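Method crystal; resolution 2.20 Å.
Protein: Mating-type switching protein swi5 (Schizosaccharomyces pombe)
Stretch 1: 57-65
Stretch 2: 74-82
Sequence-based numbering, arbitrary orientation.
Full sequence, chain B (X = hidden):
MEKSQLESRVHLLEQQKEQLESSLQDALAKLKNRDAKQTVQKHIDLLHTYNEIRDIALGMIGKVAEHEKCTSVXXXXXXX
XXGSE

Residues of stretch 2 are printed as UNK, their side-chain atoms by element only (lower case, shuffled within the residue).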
# COMPACT_ATOMS: atom_id res chain seq x y z
N ALA B 57 -4.11 -4.56 -13.10
CA ALA B 57 -3.76 -5.24 -14.34
C ALA B 57 -4.89 -6.19 -14.76
O ALA B 57 -5.29 -6.20 -15.93
CB ALA B 57 -2.42 -6.01 -14.19
N LEU B 58 -5.46 -6.94 -13.81
CA LEU B 58 -6.52 -7.88 -14.17
C LEU B 58 -7.71 -7.12 -14.64
O LEU B 58 -8.33 -7.51 -15.62
CB LEU B 58 -6.89 -8.82 -13.01
CG LEU B 58 -5.90 -9.98 -12.80
CD1 LEU B 58 -6.18 -10.78 -11.47
CD2 LEU B 58 -5.91 -10.88 -14.04
N GLY B 59 -8.03 -6.02 -13.97
CA GLY B 59 -9.15 -5.15 -14.42
C GLY B 59 -9.00 -4.67 -15.86
O GLY B 59 -9.92 -4.79 -16.66
N MET B 60 -7.84 -4.15 -16.21
CA MET B 60 -7.60 -3.63 -17.56
C MET B 60 -7.60 -4.71 -18.65
O MET B 60 -8.24 -4.54 -19.70
CB MET B 60 -6.29 -2.87 -17.59
CG MET B 60 -6.27 -1.67 -16.66
SD MET B 60 -4.69 -0.78 -16.81
CE MET B 60 -5.19 0.73 -15.95
N ILE B 61 -6.89 -5.81 -18.38
CA ILE B 61 -6.89 -6.98 -19.25
C ILE B 61 -8.32 -7.53 -19.44
O ILE B 61 -8.70 -7.90 -20.56
CB ILE B 61 -6.01 -8.14 -18.74
CG1 ILE B 61 -4.52 -7.71 -18.66
CG2 ILE B 61 -6.21 -9.36 -19.67
CD1 ILE B 61 -3.59 -8.69 -17.83
N GLY B 62 -9.12 -7.56 -18.37
CA GLY B 62 -10.54 -7.86 -18.52
C GLY B 62 -11.29 -6.90 -19.44
O GLY B 62 -12.12 -7.33 -20.24
N LYS B 63 -11.01 -5.61 -19.37
CA LYS B 63 -11.70 -4.69 -20.30
C LYS B 63 -11.25 -4.94 -21.76
O LYS B 63 -12.09 -5.00 -22.66
CB LYS B 63 -11.56 -3.22 -19.90
CG LYS B 63 -12.29 -2.88 -18.60
CD LYS B 63 -13.81 -2.74 -18.79
CE LYS B 63 -14.55 -2.63 -17.46
NZ LYS B 63 -15.95 -2.13 -17.64
N VAL B 64 -9.95 -5.13 -21.98
CA VAL B 64 -9.49 -5.48 -23.32
C VAL B 64 -10.20 -6.75 -23.76
O VAL B 64 -10.60 -6.86 -24.92
CB VAL B 64 -7.97 -5.72 -23.41
CG1 VAL B 64 -7.58 -6.09 -24.87
CG2 VAL B 64 -7.18 -4.52 -22.90
N ALA B 65 -10.40 -7.69 -22.85
CA ALA B 65 -11.02 -8.97 -23.20
C ALA B 65 -12.50 -8.80 -23.54
O ALA B 65 -13.06 -9.56 -24.32
CB ALA B 65 -10.82 -10.02 -22.07
N UNK B 74 -7.38 -15.87 -22.16
CA UNK B 74 -6.87 -15.96 -23.52
C UNK B 74 -5.92 -14.80 -23.85
O UNK B 74 -5.10 -14.90 -24.78
o UNK B 74 -10.08 -16.99 -26.33
c UNK B 74 -10.20 -17.26 -25.11
c UNK B 74 -8.03 -16.05 -24.51
o UNK B 74 -11.30 -17.57 -24.58
c UNK B 74 -8.96 -17.25 -24.23
N UNK B 75 -5.95 -13.73 -23.06
CA UNK B 75 -5.06 -12.58 -23.32
C UNK B 75 -3.81 -12.53 -22.45
O UNK B 75 -2.90 -11.68 -22.66
c UNK B 75 -7.36 -9.60 -24.16
c UNK B 75 -7.02 -11.07 -24.10
c UNK B 75 -5.82 -11.26 -23.19
c UNK B 75 -8.19 -11.87 -23.56
N UNK B 76 -3.72 -13.46 -21.50
CA UNK B 76 -2.59 -13.45 -20.53
C UNK B 76 -1.23 -13.52 -21.22
O UNK B 76 -0.29 -12.82 -20.81
c UNK B 76 -4.82 -14.89 -16.29
c UNK B 76 -3.77 -14.27 -18.40
c UNK B 76 -4.54 -13.08 -18.40
c UNK B 76 -2.77 -14.58 -19.51
c UNK B 76 -3.92 -15.15 -17.33
c UNK B 76 -5.46 -12.80 -17.34
c UNK B 76 -5.59 -13.71 -16.29
N UNK B 77 -1.10 -14.31 -22.28
CA UNK B 77 0.20 -14.41 -22.95
C UNK B 77 0.64 -13.12 -23.60
O UNK B 77 1.80 -12.74 -23.51
c UNK B 77 0.29 -16.87 -23.38
c UNK B 77 0.20 -15.52 -24.00
o UNK B 77 1.01 -17.03 -22.36
o UNK B 77 -0.36 -17.79 -23.90
N UNK B 78 -0.29 -12.47 -24.28
CA UNK B 78 -0.07 -11.18 -24.92
C UNK B 78 0.44 -10.13 -23.92
O UNK B 78 1.25 -9.27 -24.27
c UNK B 78 -1.39 -10.70 -25.52
c UNK B 78 -2.55 -9.08 -27.00
n UNK B 78 -4.52 -6.01 -27.26
c UNK B 78 -1.40 -9.28 -26.02
n UNK B 78 -5.17 -8.18 -27.68
n UNK B 78 -3.00 -7.69 -27.00
c UNK B 78 -4.23 -7.30 -27.32
N UNK B 79 -0.04 -10.23 -22.69
CA UNK B 79 0.38 -9.31 -21.63
C UNK B 79 1.50 -9.79 -20.72
O UNK B 79 1.88 -9.07 -19.82
c UNK B 79 -0.85 -8.85 -20.83
c UNK B 79 -1.80 -8.05 -21.66
c UNK B 79 -3.04 -8.58 -22.06
c UNK B 79 -3.88 -7.86 -22.88
c UNK B 79 -2.30 -6.06 -22.94
c UNK B 79 -3.51 -6.58 -23.32
c UNK B 79 -1.43 -6.80 -22.13
N UNK B 80 2.05 -10.98 -20.97
CA UNK B 80 3.24 -11.44 -20.25
C UNK B 80 2.98 -12.05 -18.89
O UNK B 80 3.90 -12.18 -18.09
N UNK B 81 1.74 -12.45 -18.65
CA UNK B 81 1.35 -13.03 -17.38
C UNK B 81 0.71 -14.41 -17.53
O UNK B 81 0.42 -14.87 -18.63
c UNK B 81 -0.80 -11.72 -17.46
c UNK B 81 1.12 -10.88 -16.14
c UNK B 81 0.39 -12.12 -16.61
N UNK B 82 0.54 -15.10 -16.41
CA UNK B 82 -0.26 -16.31 -16.38
C UNK B 82 -1.01 -16.38 -15.05
O UNK B 82 -0.79 -15.57 -14.14
o UNK B 82 1.29 -18.06 -14.42
n UNK B 82 2.92 -17.71 -15.92
c UNK B 82 0.62 -17.56 -16.66
c UNK B 82 1.64 -17.80 -15.57

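Position 74 carries three side-chain carbons in a row, the third bearing two oxygens, and touches nothing on the 57-65 helix. This carboxylate at the end of a two-methylene arm identifies Glu-74, which is exposed and has OE2 hydrogen-bonded elsewhere in the structure.

Position 75 has four carbons forked at the second, with its CA-to-CB bond directed toward the helix. One branch tip lies 3.5 Å from Ala-65 CB and the other 3.6 Å from Val-64 CG1, while its CB is 4.0 Å from Ile-61 CG2. The fork beyond CB makes this Leu-75.

At position 76 a single carbon leads to a six-carbon ring without a hydroxyl oxygen. The CA-to-CB bond points sideways, but the ring comes nearer, reaching Leu-58 and lying with its edge to Ile-61; hence Phe-76. Phe-76 CZ is 3.6 Å from Leu-58 CD2, and Ile-61 CG2 is 4.2 Å from Phe-76 CE1.

Position 77 has two carbons, the second with two oxygens, and touches nothing on the helix; this short carboxylate defines Asp-77, which is exposed.

Position 78 extends through three carbons and a nitrogen to a carbon carrying two more nitrogens, and this end group lies against Val-64. That guanidinium belongs to Arg-78. Arg-78 NH2 packs 3.9 Å from Val-64 CG1, a contact without a polar partner, whereas NH1 is hydrogen-bonded elsewhere in the structure.

Position 79 again shows one carbon and a six-carbon ring with no oxygen; the ring meets Ile-61 and Val-64, and the residue is Phe-79. Ile-61 CG1 lies 3.8 Å from Phe-79 CD2 and makes an off-centre CH-pi contact, 4.3 Å from the ring centroid; Val-64 CG2 is 4.2 Å from Phe-79 CZ.

Position 80 has no side-chain atoms and touches nothing on the helix; it is Gly-80. Its phi of 83° favours glycine and belongs to a Schellman motif, in which Gly-80 N bonds to Asp-77 O (3.1 Å) and the following N, at position 81, to Phe-76 O (3.0 Å).

Position 81 has three carbons, branched at the first; its CA-to-CB bond points toward the helix and a branch tip approaches Ile-61. This is Val-81, and Val-81 CG2 is 4.1 Å from Ile-61 CD1.

Position 82 ends in a carbon bearing one oxygen and one nitrogen after a single methylene, touching nothing on the helix: the amide of Asn-82, which is exposed.

The contact is apolar packing without hydrogen bonds between the stretches. Ile-61 is central, its m,t rotamer bringing side-chain carbons to Leu-75, both phenylalanines and Val-81. Val-64 and Ala-65 pack against Leu-75, and Leu-58 meets Phe-76. Just past the Schellman turn, Val-81 has its CA-to-CB bond toward the same helix and meets Ile-61, and together the stretches bury 378 Å².

Stretch 2 74-82: ELFDRFGVN
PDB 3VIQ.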